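Transmembrane oligosaccharyl transferase (Archaeoglobus fulgidus, PDB 3WAJ) belongs to the archaeal AglB (STT3) family of membrane transferases, joining a multi-helix transmembrane part to a large C-terminal globular part and holding a zinc ion. Local coordinates at residues D611-T616 with S768-I773; Y693-E698 with K772-V777. All coordinates share one frame; numbering follows the deposited sequence.

Contact 1 (D611-T616 with S768-I773); sequences DIEMET and SGYVKI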
loop_
_atom_site.group_PDB
_atom_site.type_symbol
_atom_site.label_atom_id
_atom_site.label_comp_id
_atom_site.label_asym_id
_atom_site.label_seq_id
_atom_site.Cartn_x
_atom_site.Cartn_y
_atom_site.Cartn_z
ATOM N N ASP A 611 9.816 3.125 -14.062
ATOM C CA ASP A 611 8.638 3.711 -14.694
ATOM C C ASP A 611 8.645 5.238 -14.701
ATOM O O ASP A 611 9.540 5.865 -14.140
ATOM C CB ASP A 611 7.321 3.119 -14.159
ATOM C CG ASP A 611 6.836 3.772 -12.882
ATOM O OD1 ASP A 611 7.620 4.451 -12.163
ATOM O OD2 ASP A 611 5.639 3.567 -12.585
ATOM N N ILE A 612 7.661 5.835 -15.360
ATOM C CA ILE A 612 7.723 7.263 -15.579
ATOM C C ILE A 612 7.495 7.999 -14.269
ATOM O O ILE A 612 7.875 9.162 -14.117
ATOM C CB ILE A 612 6.732 7.701 -16.663
ATOM C CG1 ILE A 612 7.019 9.155 -17.079
ATOM C CG2 ILE A 612 5.284 7.516 -16.173
ATOM C CD1 ILE A 612 6.191 9.638 -18.239
ATOM N N GLU A 613 6.895 7.307 -13.311
ATOM C CA GLU A 613 6.607 7.914 -12.018
ATOM C C GLU A 613 7.885 8.024 -11.190
ATOM O O GLU A 613 8.157 9.061 -10.579
ATOM C CB GLU A 613 5.515 7.120 -11.289
ATOM C CG GLU A 613 4.143 7.256 -11.944
ATOM C CD GLU A 613 3.019 6.613 -11.146
ATOM O OE1 GLU A 613 1.836 6.911 -11.435
ATOM O OE2 GLU A 613 3.315 5.806 -10.240
ATOM N N MET A 614 8.646 6.936 -11.174
ATOM C CA MET A 614 10.006 6.927 -10.648
ATOM C C MET A 614 10.867 8.035 -11.250
ATOM O O MET A 614 11.643 8.687 -10.551
ATOM C CB MET A 614 10.636 5.559 -10.915
ATOM C CG MET A 614 10.033 4.453 -10.036
ATOM S SD MET A 614 10.501 2.783 -10.518
ATOM C CE MET A 614 12.307 2.938 -10.422
ATOM N N GLU A 615 10.716 8.255 -12.552
ATOM C CA GLU A 615 11.492 9.283 -13.228
ATOM C C GLU A 615 11.043 10.672 -12.781
ATOM O O GLU A 615 11.862 11.566 -12.587
ATOM C CB GLU A 615 11.339 9.151 -14.755
ATOM C CG GLU A 615 12.046 10.228 -15.572
ATOM C CD GLU A 615 11.730 10.128 -17.066
ATOM O OE1 GLU A 615 10.540 10.242 -17.417
ATOM O OE2 GLU A 615 12.659 9.936 -17.890
ATOM N N THR A 616 9.737 10.839 -12.602
ATOM C CA THR A 616 9.169 12.148 -12.322
ATOM C C THR A 616 8.642 12.315 -10.899
ATOM O O THR A 616 9.392 12.655 -9.997
ATOM C CB THR A 616 8.080 12.503 -13.331
ATOM O OG1 THR A 616 6.992 11.585 -13.186
ATOM C CG2 THR A 616 8.631 12.428 -14.750
ATOM N N SER A 768 8.405 8.438 -24.219
ATOM C CA SER A 768 8.973 7.091 -24.233
ATOM C C SER A 768 8.030 6.187 -23.446
ATOM O O SER A 768 7.009 6.652 -22.907
ATOM C CB SER A 768 10.349 7.094 -23.585
ATOM O OG SER A 768 10.227 7.272 -22.172
ATOM N N GLY A 769 8.367 4.904 -23.364
ATOM C CA GLY A 769 7.495 3.957 -22.691
ATOM C C GLY A 769 7.314 4.274 -21.214
ATOM O O GLY A 769 8.280 4.640 -20.503
ATOM N N TYR A 770 6.076 4.116 -20.750
ATOM C CA TYR A 770 5.729 4.276 -19.333
ATOM C C TYR A 770 6.601 3.370 -18.455
ATOM O O TYR A 770 7.134 3.804 -17.429
ATOM C CB TYR A 770 4.257 3.914 -19.131
ATOM C CG TYR A 770 3.637 4.388 -17.833
ATOM C CD1 TYR A 770 2.658 5.370 -17.835
ATOM C CD2 TYR A 770 3.995 3.826 -16.604
ATOM C CE1 TYR A 770 2.062 5.792 -16.654
ATOM C CE2 TYR A 770 3.405 4.253 -15.419
ATOM C CZ TYR A 770 2.445 5.240 -15.458
ATOM O OH TYR A 770 1.855 5.681 -14.305
ATOM N N VAL A 771 6.732 2.111 -18.864
ATOM C CA VAL A 771 7.536 1.143 -18.123
ATOM C C VAL A 771 8.700 0.677 -18.982
ATOM O O VAL A 771 8.514 0.360 -20.152
ATOM C CB VAL A 771 6.704 -0.081 -17.704
ATOM C CG1 VAL A 771 7.552 -1.027 -16.848
ATOM C CG2 VAL A 771 5.477 0.354 -16.932
ATOM N N LYS A 772 9.898 0.651 -18.402
ATOM C CA LYS A 772 11.088 0.161 -19.100
ATOM C C LYS A 772 11.796 -0.911 -18.277
ATOM O O LYS A 772 11.891 -0.797 -17.059
ATOM C CB LYS A 772 12.049 1.309 -19.426
ATOM C CG LYS A 772 11.508 2.279 -20.452
ATOM C CD LYS A 772 12.422 3.483 -20.551
ATOM C CE LYS A 772 11.712 4.665 -21.175
ATOM N NZ LYS A 772 12.699 5.695 -21.558
ATOM N N ILE A 773 12.281 -1.947 -18.951
ATOM C CA ILE A 773 13.019 -3.014 -18.290
ATOM C C ILE A 773 14.459 -3.063 -18.800
ATOM O O ILE A 773 14.711 -3.063 -20.003
ATOM C CB ILE A 773 12.350 -4.368 -18.538
ATOM C CG1 ILE A 773 10.919 -4.343 -18.017
ATOM C CG2 ILE A 773 13.118 -5.505 -17.880
ATOM C CD1 ILE A 773 10.140 -5.614 -18.344
#

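Contact 2 (Y693-E698 with K772-V777); sequences YRMIYE and KIFERV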
loop_
_atom_site.group_PDB
_atom_site.type_symbol
_atom_site.label_atom_id
_atom_site.label_comp_id
_atom_site.label_asym_id
_atom_site.label_seq_id
_atom_site.Cartn_x
_atom_site.Cartn_y
_atom_site.Cartn_z
ATOM N N TYR A 693 24.338 -2.066 -18.222
ATOM C CA TYR A 693 22.878 -2.132 -18.333
ATOM C C TYR A 693 22.471 -1.935 -19.777
ATOM O O TYR A 693 23.069 -1.121 -20.474
ATOM C CB TYR A 693 22.219 -1.063 -17.443
ATOM C CG TYR A 693 22.573 -1.256 -16.002
ATOM C CD1 TYR A 693 21.723 -1.930 -15.157
ATOM C CD2 TYR A 693 23.784 -0.812 -15.498
ATOM C CE1 TYR A 693 22.057 -2.147 -13.833
ATOM C CE2 TYR A 693 24.139 -1.036 -14.168
ATOM C CZ TYR A 693 23.267 -1.696 -13.348
ATOM O OH TYR A 693 23.603 -1.914 -12.035
ATOM N N ARG A 694 21.465 -2.680 -20.231
ATOM C CA ARG A 694 20.921 -2.520 -21.591
ATOM C C ARG A 694 19.411 -2.563 -21.468
ATOM O O ARG A 694 18.881 -3.243 -20.580
ATOM C CB ARG A 694 21.417 -3.639 -22.533
ATOM C CG ARG A 694 21.219 -5.071 -22.000
ATOM C CD ARG A 694 21.593 -6.096 -23.041
ATOM N NE ARG A 694 21.409 -7.482 -22.607
ATOM C CZ ARG A 694 21.773 -8.547 -23.321
ATOM N NH1 ARG A 694 22.349 -8.390 -24.502
ATOM N NH2 ARG A 694 21.570 -9.765 -22.854
ATOM N N MET A 695 18.705 -1.834 -22.322
ATOM C CA MET A 695 17.255 -1.935 -22.321
ATOM C C MET A 695 16.882 -3.233 -23.034
ATOM O O MET A 695 17.528 -3.613 -24.014
ATOM C CB MET A 695 16.645 -0.722 -23.017
ATOM C CG MET A 695 15.127 -0.750 -23.172
ATOM S SD MET A 695 14.530 0.903 -23.532
ATOM C CE MET A 695 13.134 0.443 -24.465
ATOM N N ILE A 696 15.864 -3.930 -22.539
ATOM C CA ILE A 696 15.437 -5.159 -23.206
ATOM C C ILE A 696 13.983 -5.119 -23.645
ATOM O O ILE A 696 13.565 -5.915 -24.497
ATOM C CB ILE A 696 15.685 -6.405 -22.348
ATOM C CG1 ILE A 696 14.923 -6.311 -21.030
ATOM C CG2 ILE A 696 17.167 -6.590 -22.102
ATOM C CD1 ILE A 696 15.142 -7.517 -20.122
ATOM N N TYR A 697 13.228 -4.189 -23.060
ATOM C CA TYR A 697 11.789 -4.043 -23.307
ATOM C C TYR A 697 11.277 -2.697 -22.786
ATOM O O TYR A 697 11.716 -2.233 -21.729
ATOM C CB TYR A 697 11.035 -5.188 -22.604
ATOM C CG TYR A 697 9.513 -5.123 -22.652
ATOM C CD1 TYR A 697 8.791 -4.320 -21.764
ATOM C CD2 TYR A 697 8.791 -5.913 -23.546
ATOM C CE1 TYR A 697 7.389 -4.286 -21.791
ATOM C CE2 TYR A 697 7.400 -5.882 -23.578
ATOM C CZ TYR A 697 6.708 -5.068 -22.700
ATOM O OH TYR A 697 5.337 -5.036 -22.733
ATOM N N GLU A 698 10.348 -2.076 -23.508
ATOM C CA GLU A 698 9.546 -0.981 -22.939
ATOM C C GLU A 698 8.078 -1.155 -23.316
ATOM O O GLU A 698 7.750 -1.782 -24.322
ATOM C CB GLU A 698 10.038 0.406 -23.385
ATOM C CG GLU A 698 9.749 0.746 -24.858
ATOM C CD GLU A 698 10.099 2.207 -25.214
ATOM O OE1 GLU A 698 10.227 3.053 -24.294
ATOM O OE2 GLU A 698 10.242 2.526 -26.419
ATOM N N LYS A 772 9.898 0.651 -18.402
ATOM C CA LYS A 772 11.088 0.161 -19.100
ATOM C C LYS A 772 11.796 -0.911 -18.277
ATOM O O LYS A 772 11.891 -0.797 -17.059
ATOM C CB LYS A 772 12.049 1.309 -19.426
ATOM C CG LYS A 772 11.508 2.279 -20.452
ATOM C CD LYS A 772 12.422 3.483 -20.551
ATOM C CE LYS A 772 11.712 4.665 -21.175
ATOM N NZ LYS A 772 12.699 5.695 -21.558
ATOM N N ILE A 773 12.281 -1.947 -18.951
ATOM C CA ILE A 773 13.019 -3.014 -18.290
ATOM C C ILE A 773 14.459 -3.063 -18.800
ATOM O O ILE A 773 14.711 -3.063 -20.003
ATOM C CB ILE A 773 12.350 -4.368 -18.538
ATOM C CG1 ILE A 773 10.919 -4.343 -18.017
ATOM C CG2 ILE A 773 13.118 -5.505 -17.880
ATOM C CD1 ILE A 773 10.140 -5.614 -18.344
ATOM N N PHE A 774 15.408 -3.120 -17.881
ATOM C CA PHE A 774 16.808 -3.239 -18.248
ATOM C C PHE A 774 17.403 -4.529 -17.676
ATOM O O PHE A 774 16.941 -5.038 -16.647
ATOM C CB PHE A 774 17.585 -2.039 -17.717
ATOM C CG PHE A 774 17.083 -0.718 -18.232
ATOM C CD1 PHE A 774 17.732 -0.079 -19.287
ATOM C CD2 PHE A 774 15.960 -0.111 -17.668
ATOM C CE1 PHE A 774 17.272 1.148 -19.787
ATOM C CE2 PHE A 774 15.494 1.124 -18.157
ATOM C CZ PHE A 774 16.157 1.750 -19.222
ATOM N N GLU A 775 18.432 -5.049 -18.341
ATOM C CA GLU A 775 19.165 -6.202 -17.838
ATOM C C GLU A 775 20.541 -5.773 -17.364
ATOM O O GLU A 775 21.270 -5.074 -18.083
ATOM C CB GLU A 775 19.334 -7.285 -18.915
ATOM C CG GLU A 775 20.003 -8.549 -18.382
ATOM C CD GLU A 775 20.281 -9.579 -19.460
ATOM O OE1 GLU A 775 20.279 -9.210 -20.661
ATOM O OE2 GLU A 775 20.512 -10.760 -19.101
ATOM N N ARG A 776 20.899 -6.191 -16.154
ATOM C CA ARG A 776 22.252 -5.964 -15.665
ATOM C C ARG A 776 23.156 -7.044 -16.257
ATOM O O ARG A 776 22.821 -8.230 -16.268
ATOM C CB ARG A 776 22.305 -5.972 -14.136
ATOM C CG ARG A 776 23.699 -5.806 -13.580
ATOM C CD ARG A 776 23.704 -5.466 -12.091
ATOM N NE ARG A 776 25.086 -5.420 -11.628
ATOM C CZ ARG A 776 25.680 -6.379 -10.926
ATOM N NH1 ARG A 776 24.988 -7.438 -10.540
ATOM N NH2 ARG A 776 26.961 -6.259 -10.589
ATOM N N VAL A 777 24.316 -6.622 -16.738
ATOM C CA VAL A 777 25.106 -7.422 -17.652
ATOM C C VAL A 777 26.584 -7.139 -17.394
ATOM O O VAL A 777 26.939 -6.011 -17.038
ATOM C CB VAL A 777 24.690 -7.027 -19.093
ATOM C CG1 VAL A 777 25.871 -6.592 -19.928
ATOM C CG2 VAL A 777 23.885 -8.118 -19.755
#

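Contact 1 (D611-T616 with S768-I773)
Tyr770 carries its ring atom CG anti to the backbone N (chi1 -163°), which sets one face of the ring against Ile612, whose CG1 is anti to the backbone N, leaving the CG2 methyl between the backbone N and the carbonyl carbon. That methyl stands over the middle of the ring face, with Ile612 CG2 3.5 Å from the centroid of the Tyr770 ring, a CH-pi contact that suits a branched aliphatic residue. Asp611 runs alongside the ring: its OD2 lies near the ring plane, 3.7 Å from Tyr770 CE2, the carboxylate turned 70° from the ring. At the phenol end, Tyr770 OH comes within 3.1 Å of Glu613 OE1, while Glu613 OE2 makes a salt bridge to Lys618. Between the backbones, Ile612 N gives Tyr770 O a weak hydrogen bond of 2.9 Å, just past the antiparallel pair Asp611–Val771, where strand 605-611 gives way to helix 612-615.

Asp611 is the N-cap of that helix, in a capping box with Met614. Its OD1 receives a nearly straight bond from Met614 N at 2.9 Å and a weak one from Glu613 N; Met614 SD accepts a weak bond in return from Asp611 N, and OD2 accepts from Trp503 NE1. Aspartate fits this buried strand-to-helix junction because its short carboxylate serves both the helix start and an outside donor; these N-H groups would be expected to stabilise its charged form.

Contact 2 (Y693-E698 with K772-V777)
Ile773 meets Ile696 and Tyr697 together, at a classic beta bulge in the antiparallel pairing of strands 693-698 and 771-776. Ile773, forked at CB as suits a strand, sends CG2 to within 3.6 Å of Ile696 CD1, and its CG1–CD1 arm to the Tyr697 ring, CD1 to CD1 at 3.9 Å. The backbone ties the bulge down through two nearly straight bonds, Ile696 N to Ile773 O at 2.9 Å and Ile773 N to Tyr697 O at 2.8 Å.

On the other face of the sheet, Phe774 lies by Met695, whose CB is 3.8 Å from Phe774 CE1 and whose sulfur stands obliquely to the ring, a Met-aromatic contact. Farther out on this face, Arg776 lays its aliphatic chain against the Tyr693 ring, CB to CE1 3.8 Å, leaving its guanidinium to Glu597 and Glu601. At the opposite end, the methylenes of Lys772 run beside Glu698, while Lys772 NZ pairs with Asp686 and the Glu698 carboxylate turns to Thr801 and Arg805.

Arg694 and Glu775 form the polar edge on the Ile773 face. The extended Glu775 chain (CG anti to N, chi1 -175°) runs alongside that of Arg694, and the two join side-on: OE1 takes Arg694 NE, at 2.8 Å on its anti side, and Arg694 NH2, at 2.6 Å on its syn side. Both donors sit to one face of the carboxylate plane, while OE1 lies nearly in the guanidinium plane. These two bonds restrict the guanidinium's turning. Close pairing of buried opposite charges, with Glu855 at NH1, would be expected to favour both ionised forms.

Contact 1 and contact 2 lie on opposite edges of one strand, 771-776, the second-last in a mixed sheet of five. Strand 605-611 and the helix it enters approach one edge, and strand 693-698, the outermost on that side within the chain, flanks the other. The centres are about 12 Å apart, and the 768-773 and 772-777 segments overlap at Lys772 and Ile773. Along the chain, 611-616 comes first, then 693-698, and both contacts end on 768-777, so a late strand slots between two earlier ones. The contacts meet directly where Glu698 OE1 is 2.8 Å from Gly769 N, a probable hydrogen bond. Together they join residues distant in sequence into one sheet of the C-terminal globular part.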